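Pumilio homolog 23 (Arabidopsis thaliana, PDB 5WZJ) binds RNA sequence-specifically through its pumilio repeats, here recognising an 18S rRNA sequence, and probably regulates mRNA translation and stability. Local coordinates at residues A[126-131]-A[153-158]; A[92-97]-A[102-107]. All coordinates share one frame; numbering follows the deposited sequence.

Interaction 1: residues A[126-131]-A[153-158]. With nucleotides of chain B.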
# COMPACT_ATOMS: atom_id res chain seq x y z
N GLU A 126 -8.53 10.77 29.18
CA GLU A 126 -9.13 10.03 30.28
C GLU A 126 -10.00 8.88 29.77
O GLU A 126 -10.00 7.78 30.35
CB GLU A 126 -9.95 10.98 31.16
CG GLU A 126 -10.75 10.32 32.27
CD GLU A 126 -11.57 11.35 33.09
OE1 GLU A 126 -12.16 12.28 32.48
OE2 GLU A 126 -11.61 11.22 34.33
N ALA A 127 -10.76 9.10 28.68
CA ALA A 127 -11.56 8.02 28.11
C ALA A 127 -10.66 6.90 27.58
O ALA A 127 -10.92 5.72 27.81
CB ALA A 127 -12.46 8.55 26.99
N LEU A 128 -9.58 7.27 26.89
CA LEU A 128 -8.62 6.26 26.43
C LEU A 128 -8.00 5.52 27.61
O LEU A 128 -7.83 4.29 27.56
CB LEU A 128 -7.54 6.91 25.58
CG LEU A 128 -8.05 7.53 24.28
CD1 LEU A 128 -6.96 8.33 23.63
CD2 LEU A 128 -8.53 6.43 23.33
N HIS A 129 -7.68 6.22 28.70
CA HIS A 129 -7.08 5.54 29.84
C HIS A 129 -8.00 4.46 30.39
O HIS A 129 -7.56 3.33 30.67
CB HIS A 129 -6.70 6.53 30.94
CG HIS A 129 -6.05 5.88 32.12
ND1 HIS A 129 -4.75 5.40 32.09
CD2 HIS A 129 -6.53 5.57 33.35
CE1 HIS A 129 -4.45 4.87 33.25
NE2 HIS A 129 -5.51 4.95 34.04
N SER A 130 -9.29 4.77 30.56
CA SER A 130 -10.20 3.77 31.13
C SER A 130 -10.26 2.53 30.23
O SER A 130 -10.30 1.40 30.74
CB SER A 130 -11.59 4.38 31.35
OG SER A 130 -12.16 4.79 30.13
N ILE A 131 -10.21 2.72 28.92
CA ILE A 131 -10.26 1.60 27.98
C ILE A 131 -8.95 0.82 28.00
O ILE A 131 -8.95 -0.42 28.06
CB ILE A 131 -10.57 2.11 26.56
CG1 ILE A 131 -11.98 2.68 26.47
CG2 ILE A 131 -10.45 1.00 25.52
CD1 ILE A 131 -12.27 3.25 25.09
N ARG A 153 -6.57 -2.37 16.75
CA ARG A 153 -5.95 -1.59 15.68
C ARG A 153 -6.46 -0.15 15.66
O ARG A 153 -5.68 0.80 15.60
CB ARG A 153 -6.19 -2.28 14.33
CG ARG A 153 -5.25 -3.48 14.12
CD ARG A 153 -5.55 -4.23 12.82
NE ARG A 153 -6.48 -5.33 13.03
CZ ARG A 153 -6.98 -6.06 12.04
NH1 ARG A 153 -6.64 -5.79 10.78
NH2 ARG A 153 -7.81 -7.05 12.30
N ARG A 154 -7.79 0.02 15.69
CA ARG A 154 -8.35 1.37 15.70
C ARG A 154 -7.91 2.13 16.94
O ARG A 154 -7.50 3.29 16.86
CB ARG A 154 -9.88 1.33 15.59
CG ARG A 154 -10.52 2.74 15.54
CD ARG A 154 -12.01 2.68 15.16
NE ARG A 154 -12.25 2.00 13.89
CZ ARG A 154 -12.08 2.57 12.70
NH1 ARG A 154 -11.67 3.83 12.62
NH2 ARG A 154 -12.29 1.88 11.59
N LEU A 155 -7.93 1.46 18.10
CA LEU A 155 -7.53 2.11 19.35
C LEU A 155 -6.06 2.54 19.32
O LEU A 155 -5.73 3.64 19.78
CB LEU A 155 -7.77 1.18 20.53
CG LEU A 155 -7.30 1.69 21.88
CD1 LEU A 155 -8.06 2.96 22.27
CD2 LEU A 155 -7.47 0.59 22.93
N LEU A 156 -5.17 1.67 18.83
CA LEU A 156 -3.77 2.04 18.66
C LEU A 156 -3.65 3.28 17.77
O LEU A 156 -2.91 4.21 18.09
CB LEU A 156 -2.98 0.88 18.06
CG LEU A 156 -2.72 -0.32 18.98
CD1 LEU A 156 -2.42 -1.57 18.16
CD2 LEU A 156 -1.57 -0.02 19.94
N CYS A 157 -4.37 3.29 16.64
CA CYS A 157 -4.31 4.44 15.74
C CYS A 157 -4.77 5.71 16.43
O CYS A 157 -4.15 6.77 16.29
CB CYS A 157 -5.17 4.18 14.49
SG CYS A 157 -4.47 3.00 13.31
N LEU A 158 -5.86 5.63 17.20
CA LEU A 158 -6.35 6.79 17.92
C LEU A 158 -5.32 7.31 18.92
O LEU A 158 -5.14 8.53 19.05
CB LEU A 158 -7.66 6.45 18.62
CG LEU A 158 -8.35 7.58 19.38
CD1 LEU A 158 -8.48 8.79 18.47
CD2 LEU A 158 -9.73 7.14 19.89
P C B 9 -9.02 -13.14 3.66
OP1 C B 9 -10.06 -14.11 3.25
OP2 C B 9 -8.71 -11.98 2.78
O5' C B 9 -9.41 -12.50 5.07
C5' C B 9 -9.74 -13.30 6.20
C4' C B 9 -10.08 -12.42 7.38
O4' C B 9 -8.92 -11.67 7.78
C3' C B 9 -11.18 -11.38 7.11
O3' C B 9 -12.41 -11.86 7.61
C2' C B 9 -10.72 -10.10 7.82
O2' C B 9 -11.53 -9.82 8.96
C1' C B 9 -9.28 -10.42 8.28
N1 C B 9 -8.29 -9.42 7.85
C2 C B 9 -8.03 -8.41 8.76
O2 C B 9 -8.64 -8.45 9.84
N3 C B 9 -7.12 -7.44 8.44
C4 C B 9 -6.51 -7.47 7.26
N4 C B 9 -5.64 -6.50 6.97
C5 C B 9 -6.78 -8.51 6.30
C6 C B 9 -7.67 -9.45 6.63
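Two neighbouring helices of the pumilio superhelix meet here through leucine and isoleucine side chains. Helix 146-160, part of Pumilio repeat 3, carries the RNA-reading residue as well. Leu-128 CD2 lies 3.7 Å from Leu-155 CD1, and the two side chains run past each other in opposite directions. The same methyl of Leu-128 is 3.7 Å from Leu-158 CD2. Ile-131 adds its CG2 branch, 4.0 Å from Leu-155 CD2. Leu-155 thus splits its two methyls between Leu-128 and Ile-131. The axes of segments 126-131 and 153-158, on helices 121-137 and 146-160, make an angle of 142°.

Away from this apolar patch, Arg-153 reads the base of C9 of chain B. Its NH1 donates to C9 N3 at 2.9 Å, and its NH2 donates to C9 O2 at 2.9 Å. The base lies at the guanidinium edge, near its plane. The chain bends at chi3 (-93°). NE also donates to Ser-149 O and NH1 to Tyr-170 O, which fixes the group's rotation. A leucine here would probably leave C9 N3 and O2 without these donors. A helix with its apolar side on the helices behind and a base-reading side chain on the inner face is characteristic of the PUF fold.

Interaction 2: residues A[92-97]-A[102-107]; sequences PAIAMD and HVAESA. With nucleotides of chain B.
His-102 meets G11 of chain B from its first side-chain atom on. CB lies 3.4 Å from G11 N1. CG is 3.3 Å from G11 C6, and ND1 is near the same carbon and O6. CD2 sits by C4 and C5 of that base. At the tip the other guanine comes in: CE1 is 3.3 Å from C2 of G10 of chain B, and NE2 is close to G10 N3 and G11 C5. The ring is therefore sandwiched between two bases. G11 covers one face over its centre, and G10 covers the opposite face toward the rim. This is the stacking position of a PUF repeat, here Pumilio repeat 2, on the helix that lines the RNA-binding surface.

One turn on, Glu-105 reads the G10 edge. Its OE1 accepts from both G10 N1 at 2.7 Å and G10 N2 at 2.8 Å. Glu-105 CG stands anti to the carbonyl carbon (chi1 -73°), and the chain extends from there to the base.

Behind the RNA face, Ala-104 packs on helix 91-95. Its CB is 4.3 Å from Ile-94 CG2 and 4.3 Å from Ala-95 CB. Asp-97 OD2 accepts from the backbone N of Ser-99 and Gly-100, at the start of helix 100-112.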
# COMPACT_ATOMS: atom_id res chain seq x y z
N PRO A 92 -13.80 -5.01 26.91
CA PRO A 92 -13.22 -6.16 26.19
C PRO A 92 -14.25 -7.16 25.70
O PRO A 92 -14.12 -7.66 24.58
CB PRO A 92 -12.28 -6.79 27.23
CG PRO A 92 -11.92 -5.66 28.13
CD PRO A 92 -13.20 -4.85 28.25
N ALA A 93 -15.28 -7.46 26.51
CA ALA A 93 -16.34 -8.35 26.04
C ALA A 93 -17.15 -7.71 24.91
O ALA A 93 -17.53 -8.39 23.95
CB ALA A 93 -17.26 -8.71 27.21
N ILE A 94 -17.43 -6.41 25.00
CA ILE A 94 -18.09 -5.74 23.88
C ILE A 94 -17.23 -5.84 22.63
O ILE A 94 -17.69 -6.23 21.55
CB ILE A 94 -18.41 -4.27 24.23
CG1 ILE A 94 -19.56 -4.20 25.26
CG2 ILE A 94 -18.78 -3.49 22.94
CD1 ILE A 94 -19.84 -2.78 25.76
N ALA A 95 -15.94 -5.50 22.77
CA ALA A 95 -15.03 -5.45 21.64
C ALA A 95 -14.81 -6.80 20.97
O ALA A 95 -14.48 -6.85 19.78
CB ALA A 95 -13.69 -4.85 22.09
N MET A 96 -14.99 -7.90 21.70
CA MET A 96 -14.78 -9.23 21.12
C MET A 96 -16.06 -9.85 20.60
O MET A 96 -16.06 -11.01 20.19
CB MET A 96 -14.12 -10.15 22.16
CG MET A 96 -12.68 -9.72 22.46
SD MET A 96 -12.02 -10.44 23.99
CE MET A 96 -11.94 -12.15 23.56
N ASP A 97 -17.15 -9.09 20.57
CA ASP A 97 -18.44 -9.57 20.08
C ASP A 97 -18.62 -9.20 18.61
O ASP A 97 -18.17 -8.15 18.15
CB ASP A 97 -19.56 -8.96 20.92
CG ASP A 97 -20.93 -9.44 20.49
OD1 ASP A 97 -21.32 -10.52 20.93
OD2 ASP A 97 -21.61 -8.72 19.72
N HIS A 102 -18.39 -3.43 16.55
CA HIS A 102 -18.66 -2.24 15.74
C HIS A 102 -19.15 -1.08 16.61
O HIS A 102 -18.89 0.08 16.28
CB HIS A 102 -19.67 -2.59 14.64
CG HIS A 102 -19.20 -3.71 13.76
ND1 HIS A 102 -18.46 -3.49 12.61
CD2 HIS A 102 -19.32 -5.06 13.88
CE1 HIS A 102 -18.14 -4.66 12.07
NE2 HIS A 102 -18.65 -5.62 12.82
N VAL A 103 -19.83 -1.39 17.72
CA VAL A 103 -20.17 -0.36 18.71
C VAL A 103 -18.89 0.22 19.31
O VAL A 103 -18.74 1.44 19.45
CB VAL A 103 -21.08 -0.96 19.79
CG1 VAL A 103 -21.23 0.03 20.95
CG2 VAL A 103 -22.46 -1.35 19.21
N ALA A 104 -17.96 -0.66 19.72
CA ALA A 104 -16.70 -0.18 20.27
C ALA A 104 -15.95 0.70 19.26
O ALA A 104 -15.41 1.75 19.61
CB ALA A 104 -15.84 -1.37 20.69
N GLU A 105 -15.92 0.29 17.99
CA GLU A 105 -15.22 1.10 17.00
C GLU A 105 -15.94 2.41 16.71
O GLU A 105 -15.29 3.42 16.41
CB GLU A 105 -15.03 0.30 15.71
CG GLU A 105 -13.98 -0.81 15.80
CD GLU A 105 -13.63 -1.37 14.42
OE1 GLU A 105 -14.06 -2.50 14.09
OE2 GLU A 105 -12.93 -0.68 13.64
N SER A 106 -17.28 2.41 16.79
CA SER A 106 -18.01 3.67 16.65
C SER A 106 -17.67 4.62 17.78
O SER A 106 -17.57 5.84 17.57
CB SER A 106 -19.53 3.42 16.59
OG SER A 106 -19.91 2.93 15.31
N ALA A 107 -17.46 4.09 18.99
CA ALA A 107 -17.04 4.96 20.09
C ALA A 107 -15.68 5.57 19.80
O ALA A 107 -15.46 6.76 20.06
CB ALA A 107 -17.00 4.18 21.41
P G B 11 -19.07 -12.18 10.94
OP1 G B 11 -18.33 -13.15 11.78
OP2 G B 11 -19.54 -12.57 9.58
O5' G B 11 -20.29 -11.73 11.83
C5' G B 11 -21.45 -11.10 11.29
C4' G B 11 -22.22 -10.43 12.40
O4' G B 11 -21.66 -9.11 12.61
C3' G B 11 -23.72 -10.24 12.16
O3' G B 11 -24.41 -10.28 13.41
C2' G B 11 -23.77 -8.82 11.63
O2' G B 11 -25.03 -8.20 11.79
C1' G B 11 -22.69 -8.15 12.49
N9 G B 11 -22.15 -6.93 11.87
C8 G B 11 -21.46 -6.82 10.68
N7 G B 11 -21.18 -5.58 10.36
C5 G B 11 -21.73 -4.82 11.40
C6 G B 11 -21.75 -3.42 11.61
O6 G B 11 -21.27 -2.54 10.89
N1 G B 11 -22.42 -3.08 12.78
C2 G B 11 -22.99 -3.98 13.66
N2 G B 11 -23.59 -3.47 14.76
N3 G B 11 -22.98 -5.29 13.48
C4 G B 11 -22.34 -5.64 12.33
P G B 10 -13.82 -11.48 6.95
OP1 G B 10 -14.36 -12.74 6.40
OP2 G B 10 -13.70 -10.26 6.13
O5' G B 10 -14.70 -11.05 8.21
C5' G B 10 -14.89 -11.91 9.32
C4' G B 10 -15.79 -11.26 10.35
O4' G B 10 -15.11 -10.08 10.87
C3' G B 10 -17.14 -10.77 9.81
O3' G B 10 -18.15 -10.87 10.81
C2' G B 10 -16.88 -9.30 9.53
O2' G B 10 -18.02 -8.48 9.54
C1' G B 10 -15.93 -8.95 10.68
N9 G B 10 -15.13 -7.77 10.37
C8 G B 10 -14.52 -7.51 9.15
N7 G B 10 -13.94 -6.34 9.13
C5 G B 10 -14.20 -5.80 10.39
C6 G B 10 -13.81 -4.55 10.94
O6 G B 10 -13.15 -3.66 10.41
N1 G B 10 -14.27 -4.39 12.24
C2 G B 10 -15.00 -5.32 12.94
N2 G B 10 -15.35 -5.00 14.20
N3 G B 10 -15.37 -6.49 12.43
C4 G B 10 -14.94 -6.66 11.16

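In the fold
Interaction 2 comes first along the chain and closes before interaction 1 opens. Their centres are about 12 Å apart, on the same side of the chain's centre. Helix 100-112 of interaction 2 is followed in the chain by helix 121-137 of interaction 1. It also touches both segments of interaction 1, since Leu-111 packs on Leu-128 and Leu-158. A salt bridge joins the two sites directly: Arg-154 NE lies 2.8 Å from Glu-105 OE2. Helices 100-112 and 146-160 therefore lie side by side, each with residues that read bases. Consecutive nucleotides C9, G10 and G11 of chain B are thus served by adjacent repeats, as in a PUF superhelix.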